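Local coordinates for adhesion G-protein coupled receptor G6 (Danio rerio, PDB 6V55) that probably acts as a cell-surface adhesion receptor in myelination, carrying a large, calcium-binding extracellular region that precedes its G-protein-coupled part, at residues Leu166-Ala169 and Ala170-Ile174; Thr214-Lys217 and Ser218-Leu221; Ser233-Ser236 and Ala237-Ile240. One frame throughout, in Å; residues are numbered along the deposited sequence.

Interaction 1. Residues Leu166-Ala169 and Ala170-Ile174; sequences LSDA and AGTSI
D168 folds its carboxylate back over the turn that it starts, so that one oxygen takes a hydroxyl bond and a weak N-H bond from the returning chain. A chi1 of 75° tucks CG in over its own main chain, which carries OD1 in among the atoms of the loop. There the hydroxyl T172 OG1 donates to D168 OD1 over 3.2 Å, coming from above the carboxylate plane, and G171 N reaches both D168 O and D168 OD1 in weak bonds. The other branch, D168 OD2, lies 3.7 Å from A170 CB, so the methyl of A170 rests beside the carboxylate at the exposed end of the loop. The backbone closes the loop: D168 N donates to T172 O at 3.0 Å.

I174 works at the other end. Its N-H points almost straight at L166 O (2.8 Å), its CG1 packs 3.8 Å from L166 CG, and its CD1 reaches D168 CB at 4.1 Å. Between the two bonded pairs, S167 and S173 form a non-hydrogen-bonded antiparallel pair; S173 OG is taken by G255 O.

A type I turn followed by a G1 bulge at G171 is a classic way to close an antiparallel hairpin, here the one formed by strands 161-167 and 173-180.

Interaction 2. Residues Thr214-Lys217 and Ser218-Leu221; sequences TWTK and SSGL
S218 starts the return by setting its hydroxyl over T216, with S218 OG 3.8 Å from T216 OG1; that is a loose approach.

S219 makes the main side-chain contact. S219 OG donates to T216 OG1 over a short 2.6 Å, and S219 N points at the same oxygen from 3.5 Å in a weak bond. With chi1 at 68°, the hydroxyl of T216 leans in over the loop, where it can receive both. S219 OG also accepts a weak bond from L221 N, so one small hydroxyl ties the loop to the strand before it and to the residue leaving it. Replacing T216 by an alanine would probably leave S219 OG without its acceptor, steadied by little more than the weak bond from L221 N, and S219 N without its weak partner.

G220 follows with a positive phi of 74°. Its N-H is shared weakly between T216 O (3.1 Å) and K217 O (3.4 Å), while its CA comes within 4.5 Å of W215 NE1, a nitrogen that is bonded to S238 OG.

L221 brings the chain back alongside the strand: L221 O accepts a weak bond from T216 N and lies 3.4 Å from W215 CA in a CA-H...O contact. Its side chain packs on S232 and I234 of the next strand.

With three right-handed helical residues and then a left-handed glycine, this is the four-residue alpha-turn hairpin loop, joining strands 209-216 and 221-226 of a pentraxin-like beta-sandwich.

Interaction 3. Residues Ser233-Ser236 and Ala237-Ile240; sequences SICS and ASQI
C235 and S238 form the tight half of this corner, and one carbonyl oxygen does most of the work. C235 O accepts two bonds from the same residue. The hydroxyl S238 OG comes in the carbonyl plane at 3.0 Å, while the backbone S238 N sits well above that plane, 55° out of it, at 3.2 Å. The two donors therefore take hold of the oxygen from different directions and fix how S238 is turned. The first torsion of S238 (chi1 89°) swings its hydroxyl back toward C235. The sulfur joins in: C235 SG packs 4.0 Å from S238 CB and is bonded to C193 SG in a disulfide. S238 OG has a second partner in the indole nitrogen W215 NE1, so this buried hydroxyl is used on two sides.

The other half, S236 with Q239, is looser and faces solvent at S236 and A237. Here the backbone bond from Q239 N to S236 O is straight but long and weak, at 3.5 Å. The extended side chain of Q239 doubles back along the S236 peptide, with Q239 CG 3.3 Å from S236 O. The amide oxygen gains nothing from this approach, since Q239 OE1 and S236 O both accept and meet at 3.3 Å without a bond. The polar link of that amide is instead the weak one from Q239 NE2 to S218 O.

Two overlapping beta turns, 235-238 and 236-239, thus lead the chain off edge strand 229-234. The C235-C193 disulfide ties the start of the first turn to strand 191-194, an edge of the opposing sheet in the pentraxin-like sandwich.

How the interactions relate
All three are turns at strand ends in the pentraxin-family domain, partly buried, and none forms a true hydrophobic core. Interactions 2 and 3 are neighbours, centres about 7 Å apart. They touch at W215 NE1 with S238 OG and at G220 O with C235 N, each 2.7 Å, and both sit at strand ends of the six-stranded sheet. Interaction 1 stands apart, its centre about 20 Å from either, and closes a hairpin of the five-stranded sheet. Chemistry follows place: a carboxylate organises the exposed hairpin tip of interaction 1, paired hydroxyls the loop of interaction 2, and a carbonyl the turn of interaction 3, where a disulfide ties the chain just beyond one edge strand to the other sheet.

Interaction 1. Residues Leu166-Ala169 and Ala170-Ile174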
# COMPACT_ATOMS: atom_id res chain seq x y z
N LEU A 166 15.28 -36.17 -32.76
CA LEU A 166 14.90 -37.22 -31.82
C LEU A 166 15.89 -38.38 -31.97
O LEU A 166 15.90 -39.06 -33.00
CB LEU A 166 13.47 -37.68 -32.09
CG LEU A 166 12.92 -38.89 -31.33
CD1 LEU A 166 13.10 -38.75 -29.82
CD2 LEU A 166 11.47 -39.10 -31.71
N SER A 167 16.73 -38.57 -30.96
CA SER A 167 17.66 -39.69 -30.89
C SER A 167 17.14 -40.69 -29.87
O SER A 167 16.54 -40.30 -28.87
CB SER A 167 19.06 -39.22 -30.49
OG SER A 167 19.37 -37.95 -31.04
N ASP A 168 17.38 -41.97 -30.11
CA ASP A 168 16.79 -42.99 -29.26
C ASP A 168 17.60 -43.16 -27.98
O ASP A 168 18.54 -42.40 -27.69
CB ASP A 168 16.62 -44.30 -30.04
CG ASP A 168 17.93 -45.07 -30.24
OD1 ASP A 168 18.96 -44.44 -30.55
OD2 ASP A 168 17.93 -46.32 -30.11
N ALA A 169 17.25 -44.18 -27.18
CA ALA A 169 17.91 -44.44 -25.90
C ALA A 169 19.36 -44.92 -26.07
O ALA A 169 20.14 -44.85 -25.12
CB ALA A 169 17.10 -45.46 -25.10
N ALA A 170 19.74 -45.40 -27.25
CA ALA A 170 21.13 -45.72 -27.53
C ALA A 170 21.91 -44.55 -28.15
O ALA A 170 23.14 -44.62 -28.20
CB ALA A 170 21.22 -46.94 -28.45
N GLY A 171 21.23 -43.51 -28.65
CA GLY A 171 21.90 -42.31 -29.14
C GLY A 171 21.76 -42.02 -30.63
O GLY A 171 21.95 -40.86 -31.03
N THR A 172 21.48 -43.02 -31.48
CA THR A 172 21.37 -42.75 -32.91
C THR A 172 20.04 -42.06 -33.22
O THR A 172 19.04 -42.26 -32.54
CB THR A 172 21.50 -44.04 -33.73
OG1 THR A 172 20.50 -44.99 -33.34
CG2 THR A 172 22.88 -44.68 -33.53
N SER A 173 20.05 -41.20 -34.24
CA SER A 173 18.87 -40.41 -34.55
C SER A 173 17.80 -41.25 -35.24
O SER A 173 18.10 -42.08 -36.10
CB SER A 173 19.24 -39.22 -35.45
OG SER A 173 20.42 -38.56 -35.02
N ILE A 174 16.54 -41.05 -34.83
CA ILE A 174 15.42 -41.77 -35.42
C ILE A 174 14.36 -40.85 -36.02
O ILE A 174 13.55 -41.32 -36.84
CB ILE A 174 14.76 -42.72 -34.39
CG1 ILE A 174 14.24 -41.95 -33.17
CG2 ILE A 174 15.71 -43.83 -34.00
CD1 ILE A 174 13.46 -42.82 -32.19

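Interaction 2. Residues Thr214-Lys217 and Ser218-Leu221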
# COMPACT_ATOMS: atom_id res chain seq x y z
N THR A 214 3.15 -33.62 -40.46
CA THR A 214 2.46 -34.82 -39.99
C THR A 214 3.03 -36.05 -40.68
O THR A 214 3.67 -35.96 -41.74
CB THR A 214 0.91 -34.79 -40.19
OG1 THR A 214 0.56 -35.11 -41.55
CG2 THR A 214 0.30 -33.44 -39.78
N TRP A 215 2.80 -37.21 -40.07
CA TRP A 215 3.24 -38.50 -40.59
C TRP A 215 2.35 -39.57 -39.99
O TRP A 215 1.95 -39.43 -38.84
CB TRP A 215 4.70 -38.77 -40.22
CG TRP A 215 5.18 -40.13 -40.59
CD1 TRP A 215 5.43 -40.60 -41.85
CD2 TRP A 215 5.50 -41.20 -39.69
NE1 TRP A 215 5.90 -41.89 -41.78
CE2 TRP A 215 5.94 -42.29 -40.47
CE3 TRP A 215 5.47 -41.35 -38.29
CZ2 TRP A 215 6.34 -43.51 -39.91
CZ3 TRP A 215 5.86 -42.56 -37.74
CH2 TRP A 215 6.28 -43.63 -38.56
N THR A 216 1.98 -40.59 -40.78
CA THR A 216 1.50 -41.87 -40.25
C THR A 216 2.33 -43.00 -40.84
O THR A 216 2.74 -42.93 -42.00
CB THR A 216 0.04 -42.19 -40.58
OG1 THR A 216 -0.08 -42.42 -41.98
CG2 THR A 216 -0.89 -41.13 -40.19
N LYS A 217 2.53 -44.06 -40.05
CA LYS A 217 3.23 -45.23 -40.56
C LYS A 217 2.40 -45.99 -41.60
O LYS A 217 2.96 -46.48 -42.60
CB LYS A 217 3.60 -46.16 -39.40
CG LYS A 217 4.54 -47.28 -39.76
CD LYS A 217 4.51 -48.33 -38.71
CE LYS A 217 5.46 -49.41 -39.08
NZ LYS A 217 5.85 -50.24 -37.89
N SER A 218 1.08 -46.05 -41.38
CA SER A 218 0.19 -46.97 -42.09
C SER A 218 0.05 -46.61 -43.56
O SER A 218 0.02 -47.51 -44.40
CB SER A 218 -1.19 -46.98 -41.43
OG SER A 218 -1.87 -45.76 -41.62
N SER A 219 0.04 -45.32 -43.89
CA SER A 219 0.06 -44.90 -45.28
C SER A 219 1.42 -44.43 -45.76
O SER A 219 1.64 -44.40 -46.98
CB SER A 219 -0.96 -43.78 -45.50
OG SER A 219 -0.92 -42.89 -44.39
N GLY A 220 2.32 -44.06 -44.86
CA GLY A 220 3.50 -43.32 -45.26
C GLY A 220 3.23 -41.89 -45.62
O GLY A 220 4.11 -41.23 -46.19
N LEU A 221 2.06 -41.37 -45.28
CA LEU A 221 1.63 -40.05 -45.72
C LEU A 221 2.30 -38.97 -44.88
O LEU A 221 1.97 -38.80 -43.70
CB LEU A 221 0.11 -39.94 -45.62
CG LEU A 221 -0.49 -38.66 -46.23
CD1 LEU A 221 -0.54 -38.76 -47.74
CD2 LEU A 221 -1.88 -38.38 -45.67

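Interaction 3. Residues Ser233-Ser236 and Ala237-Ile240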
# COMPACT_ATOMS: atom_id res chain seq x y z
N SER A 233 2.03 -36.01 -49.34
CA SER A 233 2.99 -36.76 -50.12
C SER A 233 3.12 -38.13 -49.46
O SER A 233 2.92 -38.25 -48.25
CB SER A 233 4.34 -36.02 -50.20
OG SER A 233 5.42 -36.91 -50.26
N ILE A 234 3.38 -39.15 -50.26
CA ILE A 234 3.54 -40.51 -49.76
C ILE A 234 5.02 -40.83 -49.70
O ILE A 234 5.72 -40.76 -50.71
CB ILE A 234 2.81 -41.53 -50.64
CG1 ILE A 234 1.30 -41.26 -50.66
CG2 ILE A 234 3.16 -42.95 -50.21
CD1 ILE A 234 0.51 -41.89 -49.54
N CYS A 235 5.51 -41.19 -48.52
CA CYS A 235 6.88 -41.65 -48.35
C CYS A 235 6.79 -43.13 -48.04
O CYS A 235 6.63 -43.52 -46.88
CB CYS A 235 7.58 -40.89 -47.25
SG CYS A 235 9.34 -41.26 -47.06
N SER A 236 6.89 -43.96 -49.09
CA SER A 236 6.62 -45.39 -48.95
C SER A 236 7.73 -46.12 -48.20
O SER A 236 7.46 -47.17 -47.61
CB SER A 236 6.42 -46.05 -50.31
OG SER A 236 7.68 -46.31 -50.91
N ALA A 237 8.96 -45.58 -48.20
CA ALA A 237 10.05 -46.15 -47.41
C ALA A 237 9.80 -46.05 -45.91
O ALA A 237 10.29 -46.90 -45.16
CB ALA A 237 11.38 -45.45 -47.73
N SER A 238 9.00 -45.08 -45.47
CA SER A 238 8.79 -44.82 -44.05
C SER A 238 7.75 -45.74 -43.41
O SER A 238 7.49 -45.60 -42.22
CB SER A 238 8.36 -43.37 -43.84
OG SER A 238 6.95 -43.22 -43.91
N GLN A 239 7.13 -46.66 -44.16
CA GLN A 239 6.14 -47.55 -43.55
C GLN A 239 6.77 -48.76 -42.87
O GLN A 239 6.05 -49.58 -42.31
CB GLN A 239 5.14 -48.02 -44.59
CG GLN A 239 4.80 -47.00 -45.66
CD GLN A 239 3.85 -47.58 -46.70
OE1 GLN A 239 4.25 -47.87 -47.84
NE2 GLN A 239 2.59 -47.76 -46.31
N ILE A 240 8.09 -48.87 -42.93
CA ILE A 240 8.86 -49.92 -42.28
C ILE A 240 9.23 -49.55 -40.83
O ILE A 240 9.43 -50.43 -39.99
CB ILE A 240 10.09 -50.14 -43.19
CG1 ILE A 240 9.60 -50.61 -44.55
CG2 ILE A 240 11.05 -51.18 -42.73
CD1 ILE A 240 8.74 -51.86 -44.51